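Local structure of CobC (Shigella flexneri 2a, 6NRU) at residues N83-G88 against N120-Q125; G24-P29 against W90-H95; D112-I117 against P167-W172. The protein hydrolyses alpha-ribazole 5'-phosphate to alpha-ribazole and probably converts adenosylcobalamin 5'-phosphate to adenosylcobalamin in assembly of the nucleotide loop of vitamin B12. All coordinates share one frame; numbering follows the deposited sequence.

Interaction 1 (N83-G88 against N120-Q125); sequences NEMFFG and NGEGFQ
E122 shows how a single residue can grip a neighbouring loop with both its backbone and its side chain. Its backbone N donates to the carbonyl O of F86 over 2.8 Å, almost straight at 174° and in the carbonyl plane. CG of E122 takes the crowded position between backbone N and carbonyl carbon (chi1 79°), and the chain then runs extended, bringing the carboxylate back to F86. There OE2 accepts from the F86 backbone N at 2.9 Å, although the position of OE2 is less certain; the same oxygen forms a salt bridge with R130. M85, a selenomethionine, crosses the glutamate chain obliquely, its CG 3.7 Å from E122 CG. Its far end bends at chi3, so that CE lies 3.6 Å from the carbonyl O of E122 and also over one face of the F87 ring. F86, with CG anti to its backbone N (chi1 176°), swings its ring so that CE2 comes 3.4 Å from N120 O while G88 N sits over the centre of one face. Two glycines let the backbones close up, G88 CA and G121 CA being 3.6 Å apart. At the other end, the M85 backbone N bonds to the anti lone pair of E84 OE1 at 2.8 Å, which would steady that carboxylate. E84 is probably the proton donor/acceptor, so the braced loop belongs to the active site of the histidine phosphatase fold.

Interaction 2 (G24-P29 against W90-H95); sequences GHAPTP and WEMRHH
W90 opens a type II beta turn that ends at R93, and its ring meets those of W109 and Y106 edge to face. Next comes E91, whose CG lies anti to the carbonyl carbon (chi1 -49°); the extended chain beyond it carries the carboxylate to the backbone of G24 and H25. OE2 of E91 accepts from the H25 backbone N at 2.7 Å, with an N-H...O angle of 162°, the donor standing above the carboxylate plane. The same oxygen takes a second backbone N-H, that of F87, so two donors share it. It also sits 3.2 Å from G24 CA, close against a residue with no side chain and a positive phi. A carboxylate thus ties together two loops of the histidine phosphatase fold, the one following helix 15-18 and the one leading to helix 95-101, close to the likely catalytic E84. M92, a selenomethionine, occupies the third turn position with positive phi. Its chain folds back at chi2 and chi3, setting CG 3.6 Å from A26 CB, with SE passing the same methyl at 3.9 Å and CE ending 4.2 Å from T28 CB. P27 is the centre of an inverse gamma turn, closed by T28 N to A26 O at 2.9 Å; the CB atoms of A26 and T28 point toward 90-95 and that of P27 away. Beyond M92 the chain leaves 24-29, and H94 N-caps helix 95-101 through ND1 to R96 N.

Interaction 3 (D112-I117 against P167-W172); sequences DWQHAI and PAESMW
Aromatic contact dominates here, with two indoles meeting tip to tip. W172 brings its five-membered ring edge-on to one face of the W113 six-membered ring, offset, with planes at 83° and ring centroids 4.8 Å apart. The leading atom is W172 NE1, 3.3 Å from W113 CH2, and its N-H points into the ring. The crowded first torsion of W113 (chi1 69°) puts its indole in this position, and its opposite face rests over Q114 CB. A Met-aromatic contact adds to this: SE of the selenomethionine M171 lies 4.4 Å from W113 CH2, obliquely to the ring, while M171 CG packs against a face of W172. Van der Waals contact follows at Q114, whose extended chain crosses that of E169 at about a right angle. There Q114 NE2 approaches E169 CB at 3.3 Å, and no direct hydrogen bond joins the two segments. Polar contact passes instead through one water, which accepts from W113 NE1 at 3.2 Å and donates to E169 OE2 at 2.5 Å. Glycol molecules, at least one of them probably from the crystallisation liquor, lie beside W113 and W172, as such molecules often do at pockets. The two loops are therefore joined at the surface by an indole N-H directed at a ring face, by apolar contact and by a bridging water, so that their hydrogen-bonded link depends on solvent.

In the fold
Along the chain the segments of interactions 1 and 2 alternate, as do those of interactions 1 and 3, while interaction 2 closes before interaction 3 opens. Interaction 1 is the hub: its centre lies about 11 Å from that of interaction 2 and about 12 Å from that of interaction 3, and it touches both, whereas those two, with centres about 20 Å apart, do not touch. Four of the six segments come from the long excursion between strands 76-78 and 146-151 of the mixed sheet. The other two, 24-29 and 167-172, follow helices 15-18 and 153-163. The excursion is thereby fastened to two other loops; interaction 1 holds the likely proton donor/acceptor E84, interaction 2 lies beside it, and interaction 3 is farther out.

Interaction 1 (N83-G88 against N120-Q125)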
ATOM      1  N   ASN A  83       7.050  -1.834   0.044  1.00 52.48           N
ATOM      2  CA  ASN A  83       6.729  -3.071  -0.650  1.00 53.49           C
ATOM      3  C   ASN A  83       5.676  -3.874   0.099  1.00 54.42           C
ATOM      4  O   ASN A  83       5.546  -3.790   1.322  1.00 55.34           O
ATOM      5  CB  ASN A  83       7.977  -3.935  -0.819  1.00 54.03           C
ATOM      6  CG  ASN A  83       8.933  -3.377  -1.835  1.00 55.81           C
ATOM      7  OD1 ASN A  83       8.595  -2.455  -2.576  1.00 56.98           O
ATOM      8  ND2 ASN A  83      10.136  -3.934  -1.885  1.00 56.49           N
ATOM      9  N   GLU A  84       4.929  -4.673  -0.658  1.00 55.52           N
ATOM     10  CA  GLU A  84       4.043  -5.659  -0.061  1.00 57.53           C
ATOM     11  C   GLU A  84       4.852  -6.632   0.789  1.00 58.66           C
ATOM     12  O   GLU A  84       6.055  -6.820   0.585  1.00 58.31           O
ATOM     13  CB  GLU A  84       3.279  -6.406  -1.161  1.00 58.30           C
ATOM     14  CG  GLU A  84       2.240  -7.411  -0.680  1.00 60.63           C
ATOM     15  CD  GLU A  84       1.211  -6.798   0.250  1.00 65.03           C
ATOM     16  OE1 GLU A  84       1.437  -6.799   1.478  1.00 66.69           O
ATOM     17  OE2 GLU A  84       0.175  -6.315  -0.249  1.00 67.34           O
HETATM   18  N   MSE A  85       4.187  -7.229   1.773  1.00 60.00           N
HETATM   19  CA  MSE A  85       4.789  -8.283   2.571  1.00 60.95           C
HETATM   20  C   MSE A  85       5.250  -9.415   1.665  1.00 58.09           C
HETATM   21  O   MSE A  85       4.575  -9.745   0.691  1.00 57.90           O
HETATM   22  CB  MSE A  85       3.792  -8.801   3.603  1.00 66.41           C
HETATM   23  CG  MSE A  85       4.427  -9.411   4.833  1.00 71.79           C
HETATM   24 SE   MSE A  85       3.084  -9.917   6.154  0.93 79.13          SE
HETATM   25  CE  MSE A  85       2.854 -11.783   5.646  1.00 79.21           C
ATOM     26  N   PHE A  86       6.403 -10.003   1.974  1.00 56.22           N
ATOM     27  CA  PHE A  86       6.940 -11.112   1.191  1.00 54.85           C
ATOM     28  C   PHE A  86       6.409 -12.424   1.762  1.00 54.58           C
ATOM     29  O   PHE A  86       6.786 -12.829   2.866  1.00 54.62           O
ATOM     30  CB  PHE A  86       8.465 -11.086   1.194  1.00 54.30           C
ATOM     31  CG  PHE A  86       9.085 -12.254   0.491  1.00 53.90           C
ATOM     32  CD1 PHE A  86       8.808 -12.502  -0.843  1.00 53.39           C
ATOM     33  CD2 PHE A  86       9.939 -13.111   1.163  1.00 53.25           C
ATOM     34  CE1 PHE A  86       9.372 -13.577  -1.494  1.00 52.09           C
ATOM     35  CE2 PHE A  86      10.507 -14.190   0.515  1.00 52.36           C
ATOM     36  CZ  PHE A  86      10.223 -14.423  -0.814  1.00 51.69           C
ATOM     37  N   PHE A  87       5.538 -13.092   1.008  1.00 54.41           N
ATOM     38  CA  PHE A  87       4.883 -14.308   1.472  1.00 56.32           C
ATOM     39  C   PHE A  87       5.677 -15.574   1.173  1.00 54.65           C
ATOM     40  O   PHE A  87       5.206 -16.672   1.488  1.00 56.30           O
ATOM     41  CB  PHE A  87       3.484 -14.414   0.855  1.00 60.62           C
ATOM     42  CG  PHE A  87       2.412 -13.723   1.654  1.00 64.65           C
ATOM     43  CD1 PHE A  87       1.853 -14.337   2.766  1.00 67.15           C
ATOM     44  CD2 PHE A  87       1.959 -12.464   1.291  1.00 65.97           C
ATOM     45  CE1 PHE A  87       0.863 -13.706   3.502  1.00 69.25           C
ATOM     46  CE2 PHE A  87       0.972 -11.826   2.023  1.00 68.08           C
ATOM     47  CZ  PHE A  87       0.423 -12.447   3.130  1.00 69.47           C
ATOM     48  N   GLY A  88       6.858 -15.455   0.574  1.00 52.41           N
ATOM     49  CA  GLY A  88       7.718 -16.617   0.412  1.00 52.96           C
ATOM     50  C   GLY A  88       7.123 -17.652  -0.523  1.00 53.96           C
ATOM     51  O   GLY A  88       6.750 -17.354  -1.663  1.00 54.38           O
ATOM     52  N   ASN A 120       9.084 -19.628   4.314  1.00 58.33           N
ATOM     53  CA  ASN A 120      10.218 -19.014   3.622  1.00 60.07           C
ATOM     54  C   ASN A 120       9.902 -17.590   3.173  1.00 61.86           C
ATOM     55  O   ASN A 120      10.374 -17.135   2.127  1.00 61.48           O
ATOM     56  CB  ASN A 120      10.683 -19.867   2.436  1.00 59.45           C
ATOM     57  CG  ASN A 120      11.292 -21.191   2.869  1.00 60.17           C
ATOM     58  OD1 ASN A 120      11.853 -21.301   3.960  1.00 60.78           O
ATOM     59  ND2 ASN A 120      11.184 -22.202   2.013  1.00 59.94           N
ATOM     60  N   GLY A 121       9.104 -16.878   3.965  1.00 66.65           N
ATOM     61  CA  GLY A 121       8.805 -15.486   3.698  1.00 67.81           C
ATOM     62  C   GLY A 121       9.158 -14.596   4.871  1.00 63.65           C
ATOM     63  O   GLY A 121      10.021 -14.947   5.682  1.00 65.84           O
ATOM     64  N   GLU A 122       8.500 -13.446   4.976  1.00 54.14           N
ATOM     65  CA  GLU A 122       8.703 -12.519   6.081  1.00 53.55           C
ATOM     66  C   GLU A 122       7.429 -12.418   6.913  1.00 53.99           C
ATOM     67  O   GLU A 122       6.317 -12.412   6.373  1.00 53.00           O
ATOM     68  CB  GLU A 122       9.131 -11.133   5.575  1.00 52.45           C
ATOM     69  CG  GLU A 122       8.007 -10.248   5.044  1.00 51.40           C
ATOM     70  CD  GLU A 122       8.479  -8.845   4.688  1.00 51.43           C
ATOM     71  OE1 GLU A 122       9.258  -8.260   5.472  1.00 51.88           O
ATOM     72  OE2 GLU A 122       8.069  -8.325   3.627  1.00 50.95           O
ATOM     73  N   GLY A 123       7.599 -12.362   8.235  1.00 55.39           N
ATOM     74  CA  GLY A 123       6.467 -12.275   9.130  1.00 56.62           C
ATOM     75  C   GLY A 123       5.970 -10.855   9.303  1.00 56.24           C
ATOM     76  O   GLY A 123       6.581  -9.888   8.847  1.00 54.47           O
ATOM     77  N   PHE A 124       4.826 -10.736   9.983  1.00 62.91           N
ATOM     78  CA  PHE A 124       4.237  -9.419  10.198  1.00 60.92           C
ATOM     79  C   PHE A 124       5.127  -8.540  11.065  1.00 63.38           C
ATOM     80  O   PHE A 124       5.058  -7.310  10.974  1.00 61.10           O
ATOM     81  CB  PHE A 124       2.854  -9.549  10.831  1.00 61.77           C
ATOM     82  CG  PHE A 124       2.179  -8.231  11.069  1.00 58.87           C
ATOM     83  CD1 PHE A 124       1.765  -7.454  10.002  1.00 54.77           C
ATOM     84  CD2 PHE A 124       1.975  -7.760  12.356  1.00 61.01           C
ATOM     85  CE1 PHE A 124       1.151  -6.235  10.213  1.00 53.46           C
ATOM     86  CE2 PHE A 124       1.358  -6.540  12.575  1.00 58.88           C
ATOM     87  CZ  PHE A 124       0.945  -5.777  11.502  1.00 55.00           C
ATOM     88  N   GLN A 125       5.961  -9.145  11.911  1.00 69.26           N
ATOM     89  CA  GLN A 125       6.857  -8.357  12.751  1.00 72.46           C
ATOM     90  C   GLN A 125       7.896  -7.625  11.908  1.00 72.49           C
ATOM     91  O   GLN A 125       8.129  -6.427  12.096  1.00 69.84           O
ATOM     92  CB  GLN A 125       7.529  -9.259  13.790  1.00 79.65           C
ATOM     93  CG  GLN A 125       6.550  -9.918  14.754  1.00 84.20           C
ATOM     94  CD  GLN A 125       5.661  -8.912  15.464  1.00 84.20           C
ATOM     95  OE1 GLN A 125       6.118  -7.852  15.890  1.00 84.39           O
ATOM     96  NE2 GLN A 125       4.378  -9.241  15.589  1.00 84.16           N
TER

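Interaction 2 (G24-P29 against W90-H95)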
ATOM      1  N   GLY A  24       1.919 -10.816  -2.593  1.00 47.01           N
ATOM      2  CA  GLY A  24       3.291 -10.702  -2.133  1.00 45.44           C
ATOM      3  C   GLY A  24       4.153  -9.951  -3.126  1.00 42.50           C
ATOM      4  O   GLY A  24       3.713  -9.000  -3.781  1.00 41.37           O
ATOM      5  N   HIS A  25       5.402 -10.389  -3.246  1.00 38.98           N
ATOM      6  CA  HIS A  25       6.347  -9.744  -4.143  1.00 38.18           C
ATOM      7  C   HIS A  25       6.223 -10.221  -5.583  1.00 39.63           C
ATOM      8  O   HIS A  25       6.914  -9.682  -6.454  1.00 39.86           O
ATOM      9  CB  HIS A  25       7.773  -9.978  -3.639  1.00 38.86           C
ATOM     10  CG  HIS A  25       8.147  -9.124  -2.468  1.00 37.33           C
ATOM     11  ND1 HIS A  25       9.450  -8.773  -2.187  1.00 37.14           N
ATOM     12  CD2 HIS A  25       7.386  -8.546  -1.508  1.00 36.54           C
ATOM     13  CE1 HIS A  25       9.475  -8.016  -1.104  1.00 36.91           C
ATOM     14  NE2 HIS A  25       8.236  -7.864  -0.672  1.00 36.13           N
ATOM     15  N   ALA A  26       5.362 -11.198  -5.856  1.00 40.90           N
ATOM     16  CA  ALA A  26       5.270 -11.761  -7.195  1.00 40.86           C
ATOM     17  C   ALA A  26       4.783 -10.707  -8.189  1.00 42.61           C
ATOM     18  O   ALA A  26       3.936  -9.877  -7.848  1.00 41.18           O
ATOM     19  CB  ALA A  26       4.328 -12.962  -7.204  1.00 38.94           C
ATOM     20  N   PRO A  27       5.299 -10.711  -9.424  1.00 47.19           N
ATOM     21  CA  PRO A  27       4.881  -9.709 -10.431  1.00 49.38           C
ATOM     22  C   PRO A  27       3.549 -10.048 -11.089  1.00 52.23           C
ATOM     23  O   PRO A  27       3.463 -10.464 -12.248  1.00 54.80           O
ATOM     24  CB  PRO A  27       6.049  -9.739 -11.422  1.00 50.53           C
ATOM     25  CG  PRO A  27       6.544 -11.145 -11.355  1.00 37.31           C
ATOM     26  CD  PRO A  27       6.386 -11.576  -9.921  1.00 48.80           C
ATOM     27  N   THR A  28       2.466  -9.862 -10.342  1.00 53.00           N
ATOM     28  CA  THR A  28       1.201 -10.112 -11.023  1.00 55.78           C
ATOM     29  C   THR A  28       0.729  -8.849 -11.743  1.00 60.09           C
ATOM     30  O   THR A  28       0.858  -7.743 -11.207  1.00 59.51           O
ATOM     31  CB  THR A  28       0.137 -10.572 -10.033  1.00 53.00           C
ATOM     32  OG1 THR A  28      -1.148 -10.562 -10.667  1.00 53.62           O
ATOM     33  CG2 THR A  28       0.115  -9.663  -8.816  1.00 50.88           C
ATOM     34  N   PRO A  29       0.189  -8.977 -12.952  1.00 64.96           N
ATOM     35  CA  PRO A  29      -0.115  -7.792 -13.757  1.00 63.85           C
ATOM     36  C   PRO A  29      -1.424  -7.130 -13.354  1.00 63.59           C
ATOM     37  O   PRO A  29      -2.323  -7.746 -12.780  1.00 63.91           O
ATOM     38  CB  PRO A  29      -0.209  -8.356 -15.177  1.00 64.10           C
ATOM     39  CG  PRO A  29      -0.726  -9.741 -14.970  1.00 65.05           C
ATOM     40  CD  PRO A  29      -0.125 -10.227 -13.670  1.00 65.22           C
ATOM     41  N   TRP A  90       4.323 -19.035  -0.385  1.00 48.12           N
ATOM     42  CA  TRP A  90       2.871 -18.944  -0.478  1.00 48.10           C
ATOM     43  C   TRP A  90       2.387 -17.985  -1.559  1.00 47.13           C
ATOM     44  O   TRP A  90       1.173 -17.852  -1.741  1.00 48.55           O
ATOM     45  CB  TRP A  90       2.281 -18.513   0.868  1.00 47.96           C
ATOM     46  CG  TRP A  90       2.440 -19.529   1.952  1.00 49.15           C
ATOM     47  CD1 TRP A  90       2.894 -20.809   1.821  1.00 49.80           C
ATOM     48  CD2 TRP A  90       2.140 -19.350   3.340  1.00 49.54           C
ATOM     49  NE1 TRP A  90       2.896 -21.439   3.041  1.00 50.26           N
ATOM     50  CE2 TRP A  90       2.439 -20.563   3.991  1.00 50.46           C
ATOM     51  CE3 TRP A  90       1.647 -18.282   4.095  1.00 50.05           C
ATOM     52  CZ2 TRP A  90       2.264 -20.736   5.362  1.00 52.14           C
ATOM     53  CZ3 TRP A  90       1.474 -18.457   5.456  1.00 51.22           C
ATOM     54  CH2 TRP A  90       1.782 -19.673   6.075  1.00 51.90           C
ATOM     55  N   GLU A  91       3.290 -17.315  -2.271  1.00 44.11           N
ATOM     56  CA  GLU A  91       2.875 -16.341  -3.268  1.00 42.87           C
ATOM     57  C   GLU A  91       2.290 -17.037  -4.494  1.00 43.24           C
ATOM     58  O   GLU A  91       2.658 -18.165  -4.832  1.00 44.44           O
ATOM     59  CB  GLU A  91       4.054 -15.457  -3.671  1.00 42.81           C
ATOM     60  CG  GLU A  91       4.805 -14.884  -2.483  1.00 43.31           C
ATOM     61  CD  GLU A  91       5.678 -13.700  -2.843  1.00 43.71           C
ATOM     62  OE1 GLU A  91       6.269 -13.700  -3.944  1.00 44.18           O
ATOM     63  OE2 GLU A  91       5.777 -12.766  -2.019  1.00 44.53           O
HETATM   64  N   MSE A  92       1.365 -16.344  -5.155  1.00 43.47           N
HETATM   65  CA  MSE A  92       0.628 -16.872  -6.306  1.00 45.38           C
HETATM   66  C   MSE A  92      -0.055 -18.203  -6.010  1.00 48.50           C
HETATM   67  O   MSE A  92      -0.142 -19.069  -6.881  1.00 48.71           O
HETATM   68  CB  MSE A  92       1.551 -17.025  -7.516  1.00 44.75           C
HETATM   69  CG  MSE A  92       2.185 -15.731  -7.962  1.00 45.53           C
HETATM   70 SE   MSE A  92       0.846 -14.342  -8.224  0.70 50.03          SE
HETATM   71  CE  MSE A  92       0.257 -14.794 -10.032  1.00 50.63           C
ATOM     72  N   ARG A  93      -0.546 -18.359  -4.782  1.00 51.19           N
ATOM     73  CA  ARG A  93      -1.234 -19.571  -4.370  1.00 54.98           C
ATOM     74  C   ARG A  93      -2.467 -19.193  -3.560  1.00 58.67           C
ATOM     75  O   ARG A  93      -2.542 -18.113  -2.969  1.00 57.75           O
ATOM     76  CB  ARG A  93      -0.305 -20.497  -3.571  1.00 55.21           C
ATOM     77  CG  ARG A  93       0.807 -21.105  -4.419  1.00 54.51           C
ATOM     78  CD  ARG A  93       1.917 -21.712  -3.577  1.00 53.97           C
ATOM     79  NE  ARG A  93       1.502 -22.950  -2.924  1.00 56.53           N
ATOM     80  CZ  ARG A  93       2.193 -23.552  -1.960  1.00 57.16           C
ATOM     81  NH1 ARG A  93       3.336 -23.028  -1.535  1.00 55.77           N
ATOM     82  NH2 ARG A  93       1.740 -24.675  -1.419  1.00 58.65           N
ATOM     83  N   HIS A  94      -3.439 -20.100  -3.543  1.00 62.83           N
ATOM     84  CA  HIS A  94      -4.754 -19.822  -2.988  1.00 65.15           C
ATOM     85  C   HIS A  94      -4.886 -20.368  -1.571  1.00 65.92           C
ATOM     86  O   HIS A  94      -4.204 -21.315  -1.172  1.00 63.96           O
ATOM     87  CB  HIS A  94      -5.851 -20.415  -3.878  1.00 68.89           C
ATOM     88  CG  HIS A  94      -7.199 -19.800  -3.669  1.00 73.07           C
ATOM     89  ND1 HIS A  94      -8.016 -20.135  -2.610  1.00 75.83           N
ATOM     90  CD2 HIS A  94      -7.880 -18.876  -4.389  1.00 74.31           C
ATOM     91  CE1 HIS A  94      -9.138 -19.442  -2.684  1.00 78.23           C
ATOM     92  NE2 HIS A  94      -9.081 -18.671  -3.755  1.00 77.18           N
ATOM     93  N   HIS A  95      -5.805 -19.757  -0.820  1.00 69.94           N
ATOM     94  CA  HIS A  95      -6.037 -20.140   0.569  1.00 73.87           C
ATOM     95  C   HIS A  95      -6.454 -21.603   0.692  1.00 78.81           C
ATOM     96  O   HIS A  95      -5.972 -22.317   1.579  1.00 79.14           O
ATOM     97  CB  HIS A  95      -7.096 -19.218   1.174  1.00 76.42           C
ATOM     98  CG  HIS A  95      -7.645 -19.689   2.484  1.00 79.24           C
ATOM     99  ND1 HIS A  95      -6.936 -19.600   3.663  1.00 78.30           N
ATOM    100  CD2 HIS A  95      -8.840 -20.237   2.804  1.00 83.04           C
ATOM    101  CE1 HIS A  95      -7.668 -20.083   4.652  1.00 81.14           C
ATOM    102  NE2 HIS A  95      -8.828 -20.476   4.156  1.00 84.17           N
TER

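Interaction 3 (D112-I117 against P167-W172)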
ATOM      1  N   ASP A 112      -2.609 -17.207  13.898  1.00 81.12           N
ATOM      2  CA  ASP A 112      -1.715 -16.270  14.570  1.00 76.40           C
ATOM      3  C   ASP A 112      -0.975 -15.475  13.493  1.00 67.28           C
ATOM      4  O   ASP A 112       0.237 -15.579  13.324  1.00 64.08           O
ATOM      5  CB  ASP A 112      -0.733 -16.987  15.500  1.00 79.25           C
ATOM      6  CG  ASP A 112       0.028 -16.028  16.398  1.00 80.61           C
ATOM      7  OD1 ASP A 112      -0.302 -14.821  16.409  1.00 80.95           O
ATOM      8  OD2 ASP A 112       0.962 -16.485  17.093  1.00 80.50           O
ATOM      9  N   TRP A 113      -1.727 -14.648  12.760  1.00 63.55           N
ATOM     10  CA  TRP A 113      -1.161 -13.895  11.646  1.00 58.94           C
ATOM     11  C   TRP A 113      -0.128 -12.868  12.091  1.00 56.77           C
ATOM     12  O   TRP A 113       0.667 -12.410  11.264  1.00 55.22           O
ATOM     13  CB  TRP A 113      -2.274 -13.188  10.870  1.00 58.77           C
ATOM     14  CG  TRP A 113      -2.905 -12.084  11.647  1.00 60.84           C
ATOM     15  CD1 TRP A 113      -3.965 -12.183  12.499  1.00 64.29           C
ATOM     16  CD2 TRP A 113      -2.502 -10.711  11.666  1.00 61.14           C
ATOM     17  NE1 TRP A 113      -4.253 -10.953  13.040  1.00 66.32           N
ATOM     18  CE2 TRP A 113      -3.368 -10.032  12.544  1.00 64.10           C
ATOM     19  CE3 TRP A 113      -1.493  -9.988  11.022  1.00 59.70           C
ATOM     20  CZ2 TRP A 113      -3.257  -8.666  12.794  1.00 64.08           C
ATOM     21  CZ3 TRP A 113      -1.386  -8.632  11.272  1.00 60.63           C
ATOM     22  CH2 TRP A 113      -2.262  -7.985  12.149  1.00 56.95           C
ATOM     23  N   GLN A 114      -0.118 -12.493  13.366  1.00 57.36           N
ATOM     24  CA  GLN A 114       0.770 -11.430  13.809  1.00 57.54           C
ATOM     25  C   GLN A 114       2.185 -11.910  14.089  1.00 57.38           C
ATOM     26  O   GLN A 114       3.106 -11.087  14.099  1.00 58.35           O
ATOM     27  CB  GLN A 114       0.211 -10.764  15.061  1.00 61.38           C
ATOM     28  CG  GLN A 114       0.469  -9.280  15.111  1.00 62.51           C
ATOM     29  CD  GLN A 114      -0.603  -8.548  15.873  1.00 64.98           C
ATOM     30  OE1 GLN A 114      -1.609  -9.137  16.266  1.00 61.54           O
ATOM     31  NE2 GLN A 114      -0.399  -7.255  16.089  1.00 59.97           N
ATOM     32  N   HIS A 115       2.327 -13.193  14.397  1.00 56.86           N
ATOM     33  CA  HIS A 115       3.620 -13.772  14.706  1.00 55.50           C
ATOM     34  C   HIS A 115       4.121 -14.940  13.869  1.00 54.67           C
ATOM     35  O   HIS A 115       5.303 -15.204  13.843  1.00 53.56           O
ATOM     36  CB  HIS A 115       3.660 -14.141  16.177  1.00 57.03           C
ATOM     37  CG  HIS A 115       3.313 -13.009  17.085  1.00 56.88           C
ATOM     38  ND1 HIS A 115       2.037 -12.785  17.536  1.00 57.80           N
ATOM     39  CD2 HIS A 115       4.081 -12.042  17.625  1.00 56.79           C
ATOM     40  CE1 HIS A 115       2.032 -11.723  18.310  1.00 60.26           C
ATOM     41  NE2 HIS A 115       3.261 -11.258  18.387  1.00 59.00           N
ATOM     42  N   ALA A 116       3.229 -15.632  13.193  1.00 56.81           N
ATOM     43  CA  ALA A 116       3.610 -16.765  12.364  1.00 56.70           C
ATOM     44  C   ALA A 116       4.234 -16.286  11.057  1.00 54.43           C
ATOM     45  O   ALA A 116       3.776 -15.311  10.453  1.00 54.30           O
ATOM     46  CB  ALA A 116       2.398 -17.650  12.078  1.00 59.40           C
ATOM     47  N   ILE A 117       5.277 -16.983  10.625  1.00 51.07           N
ATOM     48  CA  ILE A 117       6.063 -16.600   9.455  1.00 49.59           C
ATOM     49  C   ILE A 117       5.539 -17.375   8.252  1.00 50.79           C
ATOM     50  O   ILE A 117       5.501 -18.615   8.301  1.00 52.31           O
ATOM     51  CB  ILE A 117       7.560 -16.872   9.668  1.00 47.08           C
ATOM     52  CG1 ILE A 117       8.012 -16.369  11.042  1.00 46.64           C
ATOM     53  CG2 ILE A 117       8.383 -16.230   8.563  1.00 45.26           C
ATOM     54  CD1 ILE A 117       7.938 -14.870  11.200  1.00 44.68           C
ATOM     55  N   PRO A 167      -1.787   0.505  17.768  1.00 43.28           N
ATOM     56  CA  PRO A 167      -0.936  -0.672  17.562  1.00 43.38           C
ATOM     57  C   PRO A 167      -1.087  -1.234  16.158  1.00 43.30           C
ATOM     58  O   PRO A 167      -2.044  -0.946  15.436  1.00 41.57           O
ATOM     59  CB  PRO A 167      -1.438  -1.669  18.616  1.00 42.99           C
ATOM     60  CG  PRO A 167      -2.811  -1.206  18.961  1.00 42.69           C
ATOM     61  CD  PRO A 167      -2.764   0.288  18.849  1.00 42.54           C
ATOM     62  N   ALA A 168      -0.112  -2.060  15.775  1.00 45.59           N
ATOM     63  CA  ALA A 168      -0.099  -2.605  14.423  1.00 48.05           C
ATOM     64  C   ALA A 168      -1.306  -3.492  14.154  1.00 50.37           C
ATOM     65  O   ALA A 168      -1.727  -3.629  13.001  1.00 52.26           O
ATOM     66  CB  ALA A 168       1.195  -3.381  14.185  1.00 50.91           C
ATOM     67  N   GLU A 169      -1.883  -4.089  15.200  1.00 50.99           N
ATOM     68  CA  GLU A 169      -2.995  -5.016  15.012  1.00 52.30           C
ATOM     69  C   GLU A 169      -4.228  -4.310  14.458  1.00 53.06           C
ATOM     70  O   GLU A 169      -4.969  -4.880  13.649  1.00 53.23           O
ATOM     71  CB  GLU A 169      -3.328  -5.709  16.333  1.00 53.82           C
ATOM     72  CG  GLU A 169      -4.673  -6.416  16.345  1.00 56.93           C
ATOM     73  CD  GLU A 169      -4.899  -7.233  17.604  1.00 62.04           C
ATOM     74  OE1 GLU A 169      -4.437  -6.810  18.685  1.00 63.65           O
ATOM     75  OE2 GLU A 169      -5.542  -8.302  17.511  1.00 64.43           O
ATOM     76  N   SER A 170      -4.463  -3.069  14.879  1.00 53.95           N
ATOM     77  CA  SER A 170      -5.650  -2.324  14.480  1.00 54.71           C
ATOM     78  C   SER A 170      -5.536  -1.711  13.088  1.00 56.79           C
ATOM     79  O   SER A 170      -6.275  -0.769  12.779  1.00 58.14           O
ATOM     80  CB  SER A 170      -5.951  -1.234  15.509  1.00 53.33           C
ATOM     81  OG  SER A 170      -4.851  -0.355  15.641  1.00 51.86           O
HETATM   82  N   MSE A 171      -4.638  -2.214  12.247  1.00 57.12           N
HETATM   83  CA  MSE A 171      -4.539  -1.756  10.868  1.00 55.71           C
HETATM   84  C   MSE A 171      -5.793  -2.121  10.092  1.00 54.46           C
HETATM   85  O   MSE A 171      -6.096  -1.517   9.066  1.00 55.07           O
HETATM   86  CB  MSE A 171      -3.318  -2.365  10.184  1.00 57.84           C
HETATM   87  CG  MSE A 171      -3.306  -3.879  10.218  1.00 62.30           C
HETATM   88 SE   MSE A 171      -1.763  -4.632   9.309  0.78 67.36          SE
HETATM   89  CE  MSE A 171      -2.405  -4.583   7.466  1.00 66.70           C
ATOM     90  N   TRP A 172      -6.518  -3.118  10.591  1.00 53.74           N
ATOM     91  CA  TRP A 172      -7.678  -3.656   9.896  1.00 53.73           C
ATOM     92  C   TRP A 172      -8.942  -2.840  10.114  1.00 51.60           C
ATOM     93  O   TRP A 172      -9.996  -3.213   9.585  1.00 51.32           O
ATOM     94  CB  TRP A 172      -7.908  -5.104  10.325  1.00 57.06           C
ATOM     95  CG  TRP A 172      -6.718  -5.959  10.061  1.00 59.72           C
ATOM     96  CD1 TRP A 172      -5.841  -6.450  10.982  1.00 61.41           C
ATOM     97  CD2 TRP A 172      -6.252  -6.409   8.782  1.00 60.54           C
ATOM     98  NE1 TRP A 172      -4.864  -7.187  10.358  1.00 62.77           N
ATOM     99  CE2 TRP A 172      -5.095  -7.177   9.007  1.00 61.77           C
ATOM    100  CE3 TRP A 172      -6.706  -6.241   7.471  1.00 60.85           C
ATOM    101  CZ2 TRP A 172      -4.385  -7.777   7.970  1.00 62.83           C
ATOM    102  CZ3 TRP A 172      -6.000  -6.836   6.443  1.00 61.79           C
ATOM    103  CH2 TRP A 172      -4.853  -7.594   6.698  1.00 62.86           C
TER
HETATM  104  O   HOH W   1      -5.904  -9.324  15.215  1.00 49.86           O